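Local atomic coordinates of CCMAN5 (Cellulosimicrobium cellulans, PDB entry 2XSG), a protein that probably hydrolyses alpha-mannosidic linkages as a bacterial family 92 glycoside hydrolase, and enables mannose-6-phosphate modification of yeast-produced lysosomal enzymes. Residues A[259-264]-A[326-331]. Residues are numbered along the deposited sequence; the frame is centred on the assembly and turned at random.
Sequences VEQARI and TSTSGT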
loop_
_atom_site.group_PDB
_atom_site.type_symbol
_atom_site.label_atom_id
_atom_site.label_comp_id
_atom_site.label_asym_id
_atom_site.label_seq_id
_atom_site.Cartn_x
_atom_site.Cartn_y
_atom_site.Cartn_z
ATOM N N VAL A 259 27.150 -1.406 -5.136
ATOM C CA VAL A 259 27.264 -0.786 -6.437
ATOM C C VAL A 259 27.550 -1.854 -7.497
ATOM O O VAL A 259 26.927 -1.864 -8.561
ATOM C CB VAL A 259 28.346 0.321 -6.444
ATOM C CG1 VAL A 259 28.965 0.471 -7.844
ATOM C CG2 VAL A 259 27.730 1.655 -5.973
ATOM N N GLU A 260 28.475 -2.765 -7.198
ATOM C CA GLU A 260 28.825 -3.760 -8.173
ATOM C C GLU A 260 27.666 -4.719 -8.419
ATOM O O GLU A 260 27.432 -5.115 -9.566
ATOM C CB GLU A 260 30.136 -4.488 -7.823
ATOM C CG GLU A 260 30.657 -5.405 -8.966
ATOM C CD GLU A 260 31.179 -4.663 -10.219
ATOM O OE1 GLU A 260 31.765 -3.558 -10.112
ATOM O OE2 GLU A 260 31.009 -5.208 -11.330
ATOM N N GLN A 261 26.909 -5.050 -7.380
ATOM C CA GLN A 261 25.694 -5.827 -7.595
ATOM C C GLN A 261 24.698 -5.077 -8.508
ATOM O O GLN A 261 24.085 -5.690 -9.381
ATOM C CB GLN A 261 25.040 -6.245 -6.277
ATOM C CG GLN A 261 23.853 -7.189 -6.471
ATOM C CD GLN A 261 24.271 -8.526 -7.066
ATOM O OE1 GLN A 261 24.975 -9.296 -6.427
ATOM N NE2 GLN A 261 23.845 -8.799 -8.299
ATOM N N ALA A 262 24.578 -3.758 -8.333
ATOM C CA ALA A 262 23.714 -2.942 -9.199
ATOM C C ALA A 262 24.159 -3.002 -10.679
ATOM O O ALA A 262 23.338 -3.079 -11.575
ATOM C CB ALA A 262 23.659 -1.500 -8.704
ATOM N N ARG A 263 25.473 -2.978 -10.903
ATOM C CA ARG A 263 26.060 -3.135 -12.242
ATOM C C ARG A 263 25.731 -4.477 -12.890
ATOM O O ARG A 263 25.360 -4.541 -14.064
ATOM C CB ARG A 263 27.574 -2.940 -12.157
ATOM C CG ARG A 263 27.982 -1.482 -11.999
ATOM C CD ARG A 263 29.446 -1.410 -11.606
ATOM N NE ARG A 263 29.909 -0.041 -11.420
ATOM C CZ ARG A 263 31.027 0.301 -10.782
ATOM N NH1 ARG A 263 31.801 -0.637 -10.232
ATOM N NH2 ARG A 263 31.369 1.591 -10.685
ATOM N N ILE A 264 25.878 -5.546 -12.116
ATOM C CA ILE A 264 25.499 -6.879 -12.566
ATOM C C ILE A 264 23.994 -6.924 -12.873
ATOM O O ILE A 264 23.590 -7.366 -13.953
ATOM C CB ILE A 264 25.865 -7.920 -11.517
ATOM C CG1 ILE A 264 27.391 -8.059 -11.442
ATOM C CG2 ILE A 264 25.152 -9.280 -11.791
ATOM C CD1 ILE A 264 27.863 -8.743 -10.174
ATOM N N THR A 326 15.502 -8.067 -3.751
ATOM C CA THR A 326 16.459 -9.130 -4.115
ATOM C C THR A 326 17.256 -8.774 -5.368
ATOM O O THR A 326 16.708 -8.233 -6.331
ATOM C CB THR A 326 15.703 -10.476 -4.372
ATOM O OG1 THR A 326 14.873 -10.767 -3.240
ATOM C CG2 THR A 326 16.649 -11.663 -4.639
ATOM N N SER A 327 18.543 -9.106 -5.356
ATOM C CA SER A 327 19.413 -8.931 -6.516
ATOM C C SER A 327 19.148 -9.996 -7.569
ATOM O O SER A 327 18.468 -10.982 -7.288
ATOM C CB SER A 327 20.875 -9.009 -6.083
ATOM O OG SER A 327 21.242 -10.333 -5.704
ATOM N N THR A 328 19.698 -9.805 -8.773
ATOM C CA THR A 328 19.607 -10.823 -9.838
ATOM C C THR A 328 20.436 -12.070 -9.507
ATOM O O THR A 328 20.277 -13.117 -10.134
ATOM C CB THR A 328 19.971 -10.263 -11.241
ATOM O OG1 THR A 328 21.320 -9.762 -11.234
ATOM C CG2 THR A 328 19.015 -9.145 -11.633
ATOM N N SER A 329 21.313 -11.946 -8.507
ATOM C CA SER A 329 22.119 -13.063 -8.048
ATOM C C SER A 329 21.456 -13.843 -6.908
ATOM O O SER A 329 22.066 -14.770 -6.366
ATOM C CB SER A 329 23.506 -12.581 -7.612
ATOM O OG SER A 329 24.127 -11.833 -8.638
ATOM N N GLY A 330 20.232 -13.457 -6.544
ATOM C CA GLY A 330 19.484 -14.107 -5.466
ATOM C C GLY A 330 19.925 -13.761 -4.052
ATOM O O GLY A 330 19.744 -14.563 -3.141
ATOM N N THR A 331 20.496 -12.571 -3.865
ATOM C CA THR A 331 20.920 -12.101 -2.548
ATOM C C THR A 331 20.130 -10.868 -2.084
ATOM O O THR A 331 19.513 -10.178 -2.886
ATOM C CB THR A 331 22.432 -11.781 -2.492
ATOM O OG1 THR A 331 22.735 -10.680 -3.355
ATOM C CG2 THR A 331 23.274 -12.996 -2.904
HETATM O O HOH W 1 25.271 -10.253 -4.007
#
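Gln261 does most of the work between helix 259-270 and the type I turn from Ser327 to Gly330. Its CB points at the turn, and CG follows anti to the backbone N (chi1 -174°), coming to rest 3.5 Å from Ser327 CB. A bend at chi2 then lays CD beside the same methylene, with Gln261 CD 3.6 Å from Ser327 CB. At the tip the amide divides its roles. NE2 donates to Ser329 OG over 3.1 Å, the N-H···O angle 147° and the oxygen close to the amide plane, and it also bonds Asp265 OD1, one helical turn on. OE1 accepts from a water 2.6 Å away that is also hydrogen-bonded to Thr331 OG1 (2.7 Å). That hydroxyl shares a hydrogen bond with Ser327 OG, linking the turn's first residue to the one just after it. Ile264 crosses Thr328 obliquely, its CG2 3.9 Å from Thr328 OG1, itself bonded to Asp265. An alanine in place of Gln261 would probably loosen the turn against the helix, since the direct bond, the water bridge, the link to Asp265 and the packing on Ser327 CB all go with the side chain. The contact is thus mainly polar: one buried carboxamide, satisfied at both ends, joins helix to turn.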